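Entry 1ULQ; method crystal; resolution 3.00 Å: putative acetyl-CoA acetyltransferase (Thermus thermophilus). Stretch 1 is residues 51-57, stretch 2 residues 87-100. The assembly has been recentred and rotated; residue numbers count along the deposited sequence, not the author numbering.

Stretch 1, residues 51-57: VYAGCAN
Stretch 2 (87-100) RLCGSGLEAVAQAA

The strand that enters from earlier in the chain and includes residues 51-54 packs against helix 91-100, which continues beyond the stretch. Their axes approach to 6.3 Å and run nearly antiparallel, at 160° between N-to-C directions. No hydrogen bond crosses the contact; packing alone buries 381 Å², both sides summed.

Val-51 (phi/psi -127/115, chi1 t) points away from the helix and makes no contact. Tyr-52 (-97/141) alternates toward it, its CA 5.2 Å from Ala-95 CA. With chi1 -75° (m) and chi2 106°, the ring lies beneath Gln-98: Gln-98 CB sits 3.6 Å from the Tyr-52 ring centroid and only 2° off the normal, a CH-pi contact over the face. Alanines leave room beside the tyrosine, with Tyr-52 CB 4.1 Å from Ala-95 CB and Tyr-52 CD1 4.2 Å from Ala-99 CB. Tyr-52 OH is hydrogen-bonded elsewhere in the structure.

Ala-53 (-147/138) turns its CB away. At Gly-54 (-97/136) the backbones close in: Gly-54 CA is 4.4 Å from Ser-91 CA and 3.6 Å from Ser-91 CB. An ideal CB here would lie 2.4 Å from Ser-91 C, a clash, so glycine suits the site. Ser-91 (chi1 m) directs its hydroxyl back into its own stretch: Ser-91 OG donates to Leu-88 O at 2.9 Å and accepts from Arg-87 N at a very short 2.4 Å. Gly-90 occupies the N-cap position.

Cys-55 (-151/119, chi1 t) points away, but its backbone N remains 3.8 Å from Ser-91 CB. Ala-56 (-73/-23) sets its CB sideways, 4.1 Å from Leu-88 CD2; their CA atoms are 4.7 Å apart. Leu-88 (49/-131; chi1 m, chi2 t) starts away, yet its end comes nearer, making this apolar contact possible. Asn-57 (-141/106) sets its CB sideways, the end of its side chain leads off from the helix, and it makes no contact.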

# COMPACT_ATOMS: atom_id res chain seq x y z
N VAL C 51 -13.63 27.50 -15.70
CA VAL C 51 -14.51 26.38 -15.33
C VAL C 51 -14.31 25.99 -13.88
O VAL C 51 -13.24 25.53 -13.49
CB VAL C 51 -14.27 25.13 -16.23
CG1 VAL C 51 -14.81 23.90 -15.56
CG2 VAL C 51 -14.96 25.31 -17.57
N TYR C 52 -15.34 26.18 -13.08
CA TYR C 52 -15.27 25.80 -11.68
C TYR C 52 -15.90 24.43 -11.54
O TYR C 52 -16.90 24.14 -12.20
CB TYR C 52 -16.02 26.79 -10.78
CG TYR C 52 -15.33 28.11 -10.56
CD1 TYR C 52 -15.79 29.27 -11.18
CD2 TYR C 52 -14.23 28.22 -9.71
CE1 TYR C 52 -15.18 30.51 -10.96
CE2 TYR C 52 -13.61 29.45 -9.49
CZ TYR C 52 -14.09 30.59 -10.11
OH TYR C 52 -13.51 31.81 -9.88
N ALA C 53 -15.31 23.60 -10.70
CA ALA C 53 -15.83 22.26 -10.46
C ALA C 53 -15.58 21.82 -9.03
O ALA C 53 -14.50 22.05 -8.47
CB ALA C 53 -15.19 21.28 -11.42
N GLY C 54 -16.59 21.19 -8.43
CA GLY C 54 -16.47 20.72 -7.07
C GLY C 54 -16.09 19.26 -6.99
O GLY C 54 -16.64 18.43 -7.73
N CYS C 55 -15.16 18.93 -6.11
CA CYS C 55 -14.70 17.56 -5.95
C CYS C 55 -14.24 17.35 -4.50
O CYS C 55 -13.30 17.99 -4.04
CB CYS C 55 -13.56 17.29 -6.92
SG CYS C 55 -13.14 15.56 -7.04
N ALA C 56 -14.90 16.43 -3.81
CA ALA C 56 -14.62 16.14 -2.41
C ALA C 56 -13.34 15.39 -2.12
O ALA C 56 -12.81 15.45 -1.00
CB ALA C 56 -15.79 15.39 -1.79
N ASN C 57 -12.84 14.67 -3.11
CA ASN C 57 -11.62 13.89 -2.92
C ASN C 57 -10.79 13.98 -4.18
O ASN C 57 -11.11 13.34 -5.17
CB ASN C 57 -12.00 12.43 -2.63
CG ASN C 57 -10.99 11.44 -3.16
OD1 ASN C 57 -11.35 10.33 -3.54
ND2 ASN C 57 -9.72 11.83 -3.18
N ARG C 87 -15.69 22.09 -0.88
CA ARG C 87 -16.36 22.40 0.38
C ARG C 87 -17.19 21.15 0.65
O ARG C 87 -18.38 21.23 0.97
CB ARG C 87 -17.29 23.62 0.25
CG ARG C 87 -17.77 24.15 1.60
CD ARG C 87 -18.74 25.31 1.47
NE ARG C 87 -18.18 26.52 0.87
CZ ARG C 87 -17.65 27.53 1.54
NH1 ARG C 87 -17.58 27.51 2.86
NH2 ARG C 87 -17.21 28.59 0.88
N LEU C 88 -16.54 20.00 0.48
CA LEU C 88 -17.14 18.68 0.68
C LEU C 88 -18.48 18.46 -0.02
O LEU C 88 -18.63 18.74 -1.21
CB LEU C 88 -17.28 18.36 2.17
CG LEU C 88 -15.97 17.89 2.82
CD1 LEU C 88 -16.21 17.56 4.27
CD2 LEU C 88 -15.44 16.66 2.10
N CYS C 89 -19.45 17.96 0.74
CA CYS C 89 -20.77 17.67 0.21
C CYS C 89 -21.37 18.81 -0.61
O CYS C 89 -22.10 18.58 -1.57
CB CYS C 89 -21.70 17.31 1.37
SG CYS C 89 -20.97 16.06 2.46
N GLY C 90 -21.04 20.04 -0.24
CA GLY C 90 -21.56 21.18 -0.96
C GLY C 90 -20.67 21.77 -2.03
O GLY C 90 -20.93 22.87 -2.52
N SER C 91 -19.62 21.07 -2.42
CA SER C 91 -18.71 21.59 -3.43
C SER C 91 -19.38 21.92 -4.77
O SER C 91 -19.05 22.91 -5.41
CB SER C 91 -17.55 20.62 -3.63
OG SER C 91 -16.74 20.56 -2.47
N GLY C 92 -20.34 21.10 -5.17
CA GLY C 92 -21.01 21.34 -6.43
C GLY C 92 -21.71 22.69 -6.50
O GLY C 92 -21.66 23.37 -7.52
N LEU C 93 -22.38 23.08 -5.43
CA LEU C 93 -23.07 24.35 -5.41
C LEU C 93 -22.06 25.49 -5.29
O LEU C 93 -22.23 26.53 -5.94
CB LEU C 93 -24.08 24.36 -4.25
CG LEU C 93 -25.49 24.93 -4.48
CD1 LEU C 93 -26.09 24.46 -5.78
CD2 LEU C 93 -26.38 24.53 -3.31
N GLU C 94 -21.01 25.31 -4.49
CA GLU C 94 -19.97 26.33 -4.31
C GLU C 94 -19.42 26.71 -5.68
O GLU C 94 -19.13 27.88 -5.94
CB GLU C 94 -18.84 25.80 -3.44
CG GLU C 94 -17.67 26.77 -3.20
CD GLU C 94 -18.03 27.94 -2.29
OE1 GLU C 94 -18.63 27.72 -1.22
OE2 GLU C 94 -17.69 29.09 -2.62
N ALA C 95 -19.29 25.72 -6.55
CA ALA C 95 -18.79 25.92 -7.89
C ALA C 95 -19.66 26.93 -8.65
O ALA C 95 -19.15 27.84 -9.32
CB ALA C 95 -18.74 24.60 -8.63
N VAL C 96 -20.97 26.76 -8.55
CA VAL C 96 -21.89 27.66 -9.21
C VAL C 96 -21.78 29.05 -8.60
O VAL C 96 -21.71 30.04 -9.31
CB VAL C 96 -23.35 27.20 -9.07
CG1 VAL C 96 -24.28 28.17 -9.76
CG2 VAL C 96 -23.50 25.82 -9.66
N ALA C 97 -21.77 29.11 -7.27
CA ALA C 97 -21.67 30.38 -6.58
C ALA C 97 -20.43 31.12 -7.06
O ALA C 97 -20.47 32.31 -7.37
CB ALA C 97 -21.60 30.17 -5.09
N GLN C 98 -19.32 30.39 -7.12
CA GLN C 98 -18.05 30.94 -7.55
C GLN C 98 -18.19 31.58 -8.94
O GLN C 98 -17.67 32.68 -9.18
CB GLN C 98 -17.00 29.83 -7.59
CG GLN C 98 -15.76 30.10 -6.75
CD GLN C 98 -16.07 30.21 -5.26
OE1 GLN C 98 -15.87 29.25 -4.50
NE2 GLN C 98 -16.54 31.39 -4.84
N ALA C 99 -18.89 30.89 -9.83
CA ALA C 99 -19.08 31.38 -11.19
C ALA C 99 -19.91 32.65 -11.18
O ALA C 99 -19.54 33.65 -11.78
CB ALA C 99 -19.78 30.33 -12.04
N ALA C 100 -21.04 32.59 -10.51
CA ALA C 100 -21.90 33.75 -10.43
C ALA C 100 -21.14 34.98 -9.92
O ALA C 100 -21.18 36.03 -10.54
CB ALA C 100 -23.09 33.45 -9.51